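Local coordinates for protein molybdopterin molybdotransferase (Pyrococcus horikoshii, PDB 1UZ5) that probably catalyses the insertion of molybdate into adenylyl-molybdopterin, releasing AMP, a magnesium-dependent step in making the molybdenum cofactor, at residues P49-A63 against I127-M140. Sequence-based numbering, arbitrary orientation.
Sequences PPFDRATVDGYAVRA and ILIYKPAYPGLGVM
R53 O takes the N-H of M140 at 2.8 Å in an almost straight bond, 173° at the hydrogen. R53 N returns one to M140 O at 3.0 Å, so these two residues form an antiparallel hydrogen-bonded pair, with A54 and V139 the non-hydrogen-bonded pair beside it. The run ends at G138 O, which accepts T55 N from above its carbonyl plane; A54 CA-H also leans on this oxygen. G138, with its positive phi, is the third residue of the second of two overlapping type II turns, 134-137 and 136-139, that bring the chain into the strand.

On one face, R53 and M140 lie side by side, and T55 CG2 packs on M140 CB at 3.7 Å. With chi1 at 165°, M140 CG swings opposite the backbone N and beside the carbonyl carbon, which lays it on the ring of P49, 3.6 Å from P49 CG. The guanidinium of R53 goes elsewhere, its NE bonding G104 O. V139 CG1 turns to the other face and rests near D52 CB, while the D52 carboxylate reaches K142 N.

Farther along, the contact is apolar. I127 lays both branches against one side of Y59: CD1 meets Y59 CG at 3.7 Å, and CG2 sits over the ring face as a CH-pi contact, 4.0 Å from the centroid. Replacing Y59 with an alanine would probably leave both I127 branches without the ring they pack on and open a gap beside V120 and R122. V61 and I129 touch more loosely, and A63 CB abuts P135 CD.

Backbone polarity is thus spent in a two-stranded ribbon of the MoeA N-terminal region, whereas the direct contact between strands 58-61 and 126-129, which two other strands separate in their six-stranded sheet, is made by side chains.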
ATOM      1  N   PRO A  49     -24.644  -2.565 -11.798  1.00 26.22           N
ATOM      2  CA  PRO A  49     -25.085  -3.964 -11.772  1.00 20.07           C
ATOM      3  C   PRO A  49     -24.935  -4.559 -13.169  1.00 21.47           C
ATOM      4  O   PRO A  49     -24.858  -3.826 -14.152  1.00 23.80           O
ATOM      5  CB  PRO A  49     -26.546  -3.857 -11.319  1.00 24.61           C
ATOM      6  CG  PRO A  49     -26.975  -2.533 -11.898  1.00 23.50           C
ATOM      7  CD  PRO A  49     -25.784  -1.645 -11.606  1.00 21.19           C
ATOM      8  N   PRO A  50     -24.869  -5.894 -13.274  1.00 20.71           N
ATOM      9  CA  PRO A  50     -24.717  -6.537 -14.583  1.00 25.15           C
ATOM     10  C   PRO A  50     -26.006  -6.639 -15.406  1.00 24.29           C
ATOM     11  O   PRO A  50     -26.008  -7.218 -16.489  1.00 22.33           O
ATOM     12  CB  PRO A  50     -24.128  -7.900 -14.227  1.00 20.37           C
ATOM     13  CG  PRO A  50     -24.793  -8.208 -12.914  1.00 22.78           C
ATOM     14  CD  PRO A  50     -24.803  -6.882 -12.177  1.00 24.69           C
ATOM     15  N   PHE A  51     -27.084  -6.063 -14.886  1.00 24.65           N
ATOM     16  CA  PHE A  51     -28.386  -6.059 -15.551  1.00 26.77           C
ATOM     17  C   PHE A  51     -29.228  -4.959 -14.919  1.00 29.24           C
ATOM     18  O   PHE A  51     -28.905  -4.481 -13.829  1.00 25.17           O
ATOM     19  CB  PHE A  51     -29.100  -7.403 -15.363  1.00 24.18           C
ATOM     20  CG  PHE A  51     -29.230  -7.829 -13.919  1.00 27.50           C
ATOM     21  CD1 PHE A  51     -28.250  -8.626 -13.321  1.00 22.52           C
ATOM     22  CD2 PHE A  51     -30.309  -7.404 -13.147  1.00 21.15           C
ATOM     23  CE1 PHE A  51     -28.343  -8.991 -11.973  1.00 22.00           C
ATOM     24  CE2 PHE A  51     -30.416  -7.762 -11.798  1.00 25.02           C
ATOM     25  CZ  PHE A  51     -29.425  -8.560 -11.208  1.00 21.91           C
ATOM     26  N   ASP A  52     -30.296  -4.547 -15.597  1.00 25.12           N
ATOM     27  CA  ASP A  52     -31.174  -3.513 -15.045  1.00 22.44           C
ATOM     28  C   ASP A  52     -31.891  -4.146 -13.864  1.00 19.96           C
ATOM     29  O   ASP A  52     -32.518  -5.191 -14.009  1.00 19.43           O
ATOM     30  CB  ASP A  52     -32.214  -3.065 -16.083  1.00 27.39           C
ATOM     31  CG  ASP A  52     -31.587  -2.397 -17.289  1.00 29.67           C
ATOM     32  OD1 ASP A  52     -32.259  -2.327 -18.340  1.00 31.20           O
ATOM     33  OD2 ASP A  52     -30.430  -1.935 -17.191  1.00 29.60           O
ATOM     34  N   ARG A  53     -31.800  -3.535 -12.690  1.00 20.30           N
ATOM     35  CA  ARG A  53     -32.473  -4.111 -11.543  1.00 19.00           C
ATOM     36  C   ARG A  53     -33.450  -3.160 -10.875  1.00 21.49           C
ATOM     37  O   ARG A  53     -33.255  -1.944 -10.868  1.00 25.84           O
ATOM     38  CB  ARG A  53     -31.439  -4.647 -10.532  1.00 28.32           C
ATOM     39  CG  ARG A  53     -30.557  -3.625  -9.863  1.00 34.39           C
ATOM     40  CD  ARG A  53     -29.363  -4.292  -9.140  1.00 48.17           C
ATOM     41  NE  ARG A  53     -29.724  -5.475  -8.352  1.00 39.50           N
ATOM     42  CZ  ARG A  53     -28.915  -6.081  -7.481  1.00 51.42           C
ATOM     43  NH1 ARG A  53     -27.687  -5.622  -7.267  1.00 44.30           N
ATOM     44  NH2 ARG A  53     -29.327  -7.154  -6.819  1.00 39.05           N
ATOM     45  N   ALA A  54     -34.530  -3.726 -10.346  1.00 23.94           N
ATOM     46  CA  ALA A  54     -35.540  -2.934  -9.664  1.00 20.37           C
ATOM     47  C   ALA A  54     -34.920  -2.393  -8.382  1.00 32.63           C
ATOM     48  O   ALA A  54     -34.110  -3.070  -7.747  1.00 26.75           O
ATOM     49  CB  ALA A  54     -36.741  -3.795  -9.325  1.00 17.97           C
ATOM     50  N   THR A  55     -35.297  -1.175  -8.009  1.00 20.60           N
ATOM     51  CA  THR A  55     -34.776  -0.562  -6.794  1.00 27.11           C
ATOM     52  C   THR A  55     -35.837  -0.557  -5.702  1.00 26.45           C
ATOM     53  O   THR A  55     -35.589  -0.118  -4.585  1.00 28.59           O
ATOM     54  CB  THR A  55     -34.313   0.882  -7.052  1.00 37.44           C
ATOM     55  OG1 THR A  55     -35.416   1.663  -7.528  1.00 30.99           O
ATOM     56  CG2 THR A  55     -33.200   0.901  -8.090  1.00 28.85           C
ATOM     57  N   VAL A  56     -37.026  -1.049  -6.037  1.00 27.12           N
ATOM     58  CA  VAL A  56     -38.131  -1.119  -5.087  1.00 28.33           C
ATOM     59  C   VAL A  56     -39.019  -2.306  -5.445  1.00 28.19           C
ATOM     60  O   VAL A  56     -38.932  -2.828  -6.557  1.00 25.16           O
ATOM     61  CB  VAL A  56     -39.013   0.156  -5.144  1.00 30.17           C
ATOM     62  CG1 VAL A  56     -38.177   1.396  -4.870  1.00 41.96           C
ATOM     63  CG2 VAL A  56     -39.682   0.262  -6.504  1.00 36.76           C
ATOM     64  N   ASP A  57     -39.856  -2.741  -4.503  1.00 24.37           N
ATOM     65  CA  ASP A  57     -40.788  -3.830  -4.776  1.00 26.16           C
ATOM     66  C   ASP A  57     -41.944  -3.163  -5.512  1.00 28.81           C
ATOM     67  O   ASP A  57     -42.402  -2.099  -5.109  1.00 26.20           O
ATOM     68  CB  ASP A  57     -41.347  -4.451  -3.490  1.00 26.86           C
ATOM     69  CG  ASP A  57     -40.304  -5.204  -2.685  1.00 33.76           C
ATOM     70  OD1 ASP A  57     -39.359  -5.763  -3.279  1.00 37.01           O
ATOM     71  OD2 ASP A  57     -40.452  -5.251  -1.447  1.00 40.74           O
ATOM     72  N   GLY A  58     -42.419  -3.776  -6.587  1.00 26.72           N
ATOM     73  CA  GLY A  58     -43.523  -3.174  -7.305  1.00 23.28           C
ATOM     74  C   GLY A  58     -43.815  -3.855  -8.619  1.00 24.03           C
ATOM     75  O   GLY A  58     -43.718  -5.076  -8.734  1.00 22.19           O
ATOM     76  N   TYR A  59     -44.163  -3.063  -9.624  1.00 21.09           N
ATOM     77  CA  TYR A  59     -44.488  -3.630 -10.916  1.00 26.32           C
ATOM     78  C   TYR A  59     -43.672  -3.076 -12.061  1.00 21.86           C
ATOM     79  O   TYR A  59     -43.624  -1.861 -12.280  1.00 23.08           O
ATOM     80  CB  TYR A  59     -45.980  -3.446 -11.199  1.00 27.76           C
ATOM     81  CG  TYR A  59     -46.844  -4.164 -10.197  1.00 28.68           C
ATOM     82  CD1 TYR A  59     -47.145  -3.593  -8.958  1.00 27.53           C
ATOM     83  CD2 TYR A  59     -47.303  -5.451 -10.457  1.00 30.02           C
ATOM     84  CE1 TYR A  59     -47.881  -4.295  -8.003  1.00 25.03           C
ATOM     85  CE2 TYR A  59     -48.031  -6.156  -9.518  1.00 26.90           C
ATOM     86  CZ  TYR A  59     -48.317  -5.580  -8.295  1.00 32.53           C
ATOM     87  OH  TYR A  59     -49.040  -6.308  -7.376  1.00 36.33           O
ATOM     88  N   ALA A  60     -43.029  -3.987 -12.785  1.00 21.30           N
ATOM     89  CA  ALA A  60     -42.218  -3.642 -13.937  1.00 22.90           C
ATOM     90  C   ALA A  60     -43.202  -3.373 -15.058  1.00 23.10           C
ATOM     91  O   ALA A  60     -44.116  -4.166 -15.288  1.00 21.23           O
ATOM     92  CB  ALA A  60     -41.308  -4.809 -14.316  1.00 14.91           C
ATOM     93  N   VAL A  61     -43.007  -2.265 -15.760  1.00 21.69           N
ATOM     94  CA  VAL A  61     -43.898  -1.895 -16.853  1.00 24.63           C
ATOM     95  C   VAL A  61     -43.127  -1.275 -18.003  1.00 18.78           C
ATOM     96  O   VAL A  61     -41.943  -0.977 -17.886  1.00 21.98           O
ATOM     97  CB  VAL A  61     -44.930  -0.826 -16.408  1.00 24.37           C
ATOM     98  CG1 VAL A  61     -45.686  -1.293 -15.177  1.00 20.36           C
ATOM     99  CG2 VAL A  61     -44.212   0.504 -16.127  1.00 23.07           C
ATOM    100  N   ARG A  62     -43.816  -1.106 -19.124  1.00 21.99           N
ATOM    101  CA  ARG A  62     -43.247  -0.428 -20.279  1.00 24.69           C
ATOM    102  C   ARG A  62     -43.778   0.980 -19.988  1.00 23.62           C
ATOM    103  O   ARG A  62     -44.984   1.204 -20.029  1.00 25.94           O
ATOM    104  CB  ARG A  62     -43.849  -0.988 -21.566  1.00 26.29           C
ATOM    105  CG  ARG A  62     -43.509  -2.444 -21.789  1.00 28.35           C
ATOM    106  CD  ARG A  62     -44.399  -3.107 -22.827  1.00 39.85           C
ATOM    107  NE  ARG A  62     -44.509  -2.330 -24.054  1.00 39.33           N
ATOM    108  CZ  ARG A  62     -44.500  -2.858 -25.274  1.00 55.46           C
ATOM    109  NH1 ARG A  62     -44.379  -4.172 -25.434  1.00 46.55           N
ATOM    110  NH2 ARG A  62     -44.611  -2.074 -26.335  1.00 44.06           N
ATOM    111  N   ALA A  63     -42.891   1.910 -19.653  1.00 19.33           N
ATOM    112  CA  ALA A  63     -43.310   3.272 -19.300  1.00 24.45           C
ATOM    113  C   ALA A  63     -44.342   3.895 -20.249  1.00 32.09           C
ATOM    114  O   ALA A  63     -45.302   4.529 -19.805  1.00 29.49           O
ATOM    115  CB  ALA A  63     -42.092   4.174 -19.188  1.00 22.31           C
ATOM    116  N   ILE A 127     -53.572  -4.229 -12.452  1.00 25.76           N
ATOM    117  CA  ILE A 127     -53.239  -3.095 -11.611  1.00 28.28           C
ATOM    118  C   ILE A 127     -53.673  -1.787 -12.264  1.00 27.52           C
ATOM    119  O   ILE A 127     -53.723  -1.681 -13.491  1.00 29.20           O
ATOM    120  CB  ILE A 127     -51.718  -3.038 -11.309  1.00 27.49           C
ATOM    121  CG1 ILE A 127     -50.924  -2.903 -12.607  1.00 26.42           C
ATOM    122  CG2 ILE A 127     -51.288  -4.296 -10.565  1.00 38.05           C
ATOM    123  CD1 ILE A 127     -49.417  -2.704 -12.384  1.00 27.66           C
ATOM    124  N   LEU A 128     -53.993  -0.800 -11.432  1.00 28.78           N
ATOM    125  CA  LEU A 128     -54.410   0.508 -11.921  1.00 32.24           C
ATOM    126  C   LEU A 128     -53.314   1.521 -11.630  1.00 24.79           C
ATOM    127  O   LEU A 128     -52.819   1.610 -10.506  1.00 28.11           O
ATOM    128  CB  LEU A 128     -55.715   0.946 -11.247  1.00 35.05           C
ATOM    129  CG  LEU A 128     -56.971   0.124 -11.546  1.00 42.60           C
ATOM    130  CD1 LEU A 128     -58.133   0.667 -10.726  1.00 42.95           C
ATOM    131  CD2 LEU A 128     -57.293   0.185 -13.031  1.00 39.32           C
ATOM    132  N   ILE A 129     -52.945   2.277 -12.656  1.00 25.61           N
ATOM    133  CA  ILE A 129     -51.902   3.287 -12.558  1.00 33.97           C
ATOM    134  C   ILE A 129     -52.536   4.657 -12.781  1.00 35.74           C
ATOM    135  O   ILE A 129     -53.221   4.875 -13.782  1.00 31.50           O
ATOM    136  CB  ILE A 129     -50.808   3.020 -13.611  1.00 32.49           C
ATOM    137  CG1 ILE A 129     -50.246   1.607 -13.397  1.00 41.69           C
ATOM    138  CG2 ILE A 129     -49.705   4.065 -13.510  1.00 30.13           C
ATOM    139  CD1 ILE A 129     -49.236   1.175 -14.430  1.00 54.70           C
ATOM    140  N   TYR A 130     -52.294   5.572 -11.847  1.00 35.20           N
ATOM    141  CA  TYR A 130     -52.878   6.913 -11.890  1.00 42.78           C
ATOM    142  C   TYR A 130     -51.901   8.015 -12.282  1.00 44.95           C
ATOM    143  O   TYR A 130     -52.299   9.164 -12.487  1.00 39.88           O
ATOM    144  CB  TYR A 130     -53.471   7.241 -10.515  1.00 40.57           C
ATOM    145  CG  TYR A 130     -54.489   6.233 -10.029  1.00 40.33           C
ATOM    146  CD1 TYR A 130     -55.822   6.312 -10.427  1.00 48.56           C
ATOM    147  CD2 TYR A 130     -54.114   5.181  -9.190  1.00 45.42           C
ATOM    148  CE1 TYR A 130     -56.760   5.367 -10.005  1.00 49.42           C
ATOM    149  CE2 TYR A 130     -55.046   4.229  -8.763  1.00 48.54           C
ATOM    150  CZ  TYR A 130     -56.366   4.332  -9.177  1.00 46.87           C
ATOM    151  OH  TYR A 130     -57.290   3.399  -8.768  1.00 63.06           O
ATOM    152  N   LYS A 131     -50.625   7.664 -12.380  1.00 39.02           N
ATOM    153  CA  LYS A 131     -49.592   8.630 -12.730  1.00 40.18           C
ATOM    154  C   LYS A 131     -48.640   8.018 -13.754  1.00 43.51           C
ATOM    155  O   LYS A 131     -48.220   6.873 -13.616  1.00 33.84           O
ATOM    156  CB  LYS A 131     -48.826   9.024 -11.466  1.00 42.67           C
ATOM    157  CG  LYS A 131     -47.783  10.106 -11.649  1.00 51.89           C
ATOM    158  CD  LYS A 131     -47.104  10.408 -10.323  1.00 53.37           C
ATOM    159  CE  LYS A 131     -46.074  11.518 -10.454  1.00 60.93           C
ATOM    160  NZ  LYS A 131     -45.402  11.791  -9.153  1.00 65.82           N
ATOM    161  N   PRO A 132     -48.300   8.768 -14.809  1.00 40.03           N
ATOM    162  CA  PRO A 132     -47.389   8.206 -15.805  1.00 40.30           C
ATOM    163  C   PRO A 132     -46.004   7.941 -15.224  1.00 36.29           C
ATOM    164  O   PRO A 132     -45.509   8.697 -14.389  1.00 31.30           O
ATOM    165  CB  PRO A 132     -47.354   9.282 -16.889  1.00 46.45           C
ATOM    166  CG  PRO A 132     -48.697   9.948 -16.756  1.00 45.90           C
ATOM    167  CD  PRO A 132     -48.834  10.064 -15.260  1.00 47.06           C
ATOM    168  N   ALA A 133     -45.391   6.848 -15.653  1.00 36.61           N
ATOM    169  CA  ALA A 133     -44.045   6.523 -15.207  1.00 35.65           C
ATOM    170  C   ALA A 133     -43.141   7.022 -16.325  1.00 34.17           C
ATOM    171  O   ALA A 133     -43.619   7.436 -17.381  1.00 31.71           O
ATOM    172  CB  ALA A 133     -43.891   5.015 -15.044  1.00 32.28           C
ATOM    173  N   TYR A 134     -41.840   7.003 -16.092  1.00 28.76           N
ATOM    174  CA  TYR A 134     -40.889   7.414 -17.109  1.00 29.87           C
ATOM    175  C   TYR A 134     -39.773   6.377 -17.127  1.00 27.43           C
ATOM    176  O   TYR A 134     -39.474   5.767 -16.105  1.00 29.16           O
ATOM    177  CB  TYR A 134     -40.309   8.793 -16.797  1.00 21.80           C
ATOM    178  CG  TYR A 134     -39.742   8.929 -15.405  1.00 27.43           C
ATOM    179  CD1 TYR A 134     -40.541   9.348 -14.342  1.00 29.83           C
ATOM    180  CD2 TYR A 134     -38.406   8.630 -15.148  1.00 31.70           C
ATOM    181  CE1 TYR A 134     -40.022   9.468 -13.056  1.00 29.94           C
ATOM    182  CE2 TYR A 134     -37.879   8.742 -13.870  1.00 33.06           C
ATOM    183  CZ  TYR A 134     -38.689   9.162 -12.829  1.00 38.34           C
ATOM    184  OH  TYR A 134     -38.158   9.281 -11.567  1.00 39.93           O
ATOM    185  N   PRO A 135     -39.151   6.157 -18.294  1.00 24.32           N
ATOM    186  CA  PRO A 135     -38.067   5.172 -18.366  1.00 27.06           C
ATOM    187  C   PRO A 135     -37.040   5.436 -17.279  1.00 30.99           C
ATOM    188  O   PRO A 135     -36.590   6.569 -17.112  1.00 27.62           O
ATOM    189  CB  PRO A 135     -37.493   5.393 -19.761  1.00 24.35           C
ATOM    190  CG  PRO A 135     -38.714   5.822 -20.554  1.00 25.36           C
ATOM    191  CD  PRO A 135     -39.389   6.787 -19.607  1.00 22.26           C
ATOM    192  N   GLY A 136     -36.684   4.399 -16.524  1.00 25.22           N
ATOM    193  CA  GLY A 136     -35.691   4.571 -15.478  1.00 25.80           C
ATOM    194  C   GLY A 136     -36.237   4.635 -14.063  1.00 30.01           C
ATOM    195  O   GLY A 136     -35.514   4.348 -13.110  1.00 25.99           O
ATOM    196  N   LEU A 137     -37.504   5.020 -13.918  1.00 27.76           N
ATOM    197  CA  LEU A 137     -38.137   5.094 -12.601  1.00 27.79           C
ATOM    198  C   LEU A 137     -38.048   3.730 -11.918  1.00 24.91           C
ATOM    199  O   LEU A 137     -38.351   2.711 -12.536  1.00 25.24           O
ATOM    200  CB  LEU A 137     -39.615   5.472 -12.747  1.00 32.31           C
ATOM    201  CG  LEU A 137     -40.505   5.343 -11.506  1.00 28.40           C
ATOM    202  CD1 LEU A 137     -40.197   6.464 -10.521  1.00 31.44           C
ATOM    203  CD2 LEU A 137     -41.971   5.394 -11.928  1.00 37.55           C
ATOM    204  N   GLY A 138     -37.637   3.719 -10.650  1.00 28.55           N
ATOM    205  CA  GLY A 138     -37.531   2.474  -9.901  1.00 23.49           C
ATOM    206  C   GLY A 138     -36.535   1.474 -10.465  1.00 25.43           C
ATOM    207  O   GLY A 138     -36.628   0.271 -10.200  1.00 25.63           O
ATOM    208  N   VAL A 139     -35.564   1.969 -11.222  1.00 26.14           N
ATOM    209  CA  VAL A 139     -34.571   1.106 -11.843  1.00 24.78           C
ATOM    210  C   VAL A 139     -33.130   1.593 -11.714  1.00 33.09           C
ATOM    211  O   VAL A 139     -32.843   2.782 -11.844  1.00 32.43           O
ATOM    212  CB  VAL A 139     -34.859   0.944 -13.353  1.00 25.54           C
ATOM    213  CG1 VAL A 139     -33.841   0.008 -13.983  1.00 24.02           C
ATOM    214  CG2 VAL A 139     -36.270   0.429 -13.564  1.00 20.41           C
ATOM    215  N   MET A 140     -32.233   0.650 -11.454  1.00 27.02           N
ATOM    216  CA  MET A 140     -30.799   0.912 -11.369  1.00 26.90           C
ATOM    217  C   MET A 140     -30.327   0.253 -12.653  1.00 25.90           C
ATOM    218  O   MET A 140     -30.255  -0.973 -12.736  1.00 23.15           O
ATOM    219  CB  MET A 140     -30.198   0.205 -10.153  1.00 22.94           C
ATOM    220  CG  MET A 140     -28.679   0.098 -10.149  1.00 46.85           C
ATOM    221  SD  MET A 140     -27.832   1.667  -9.918  1.00 64.15           S
ATOM    222  CE  MET A 140     -28.148   1.972  -8.180  1.00 47.32           C
TER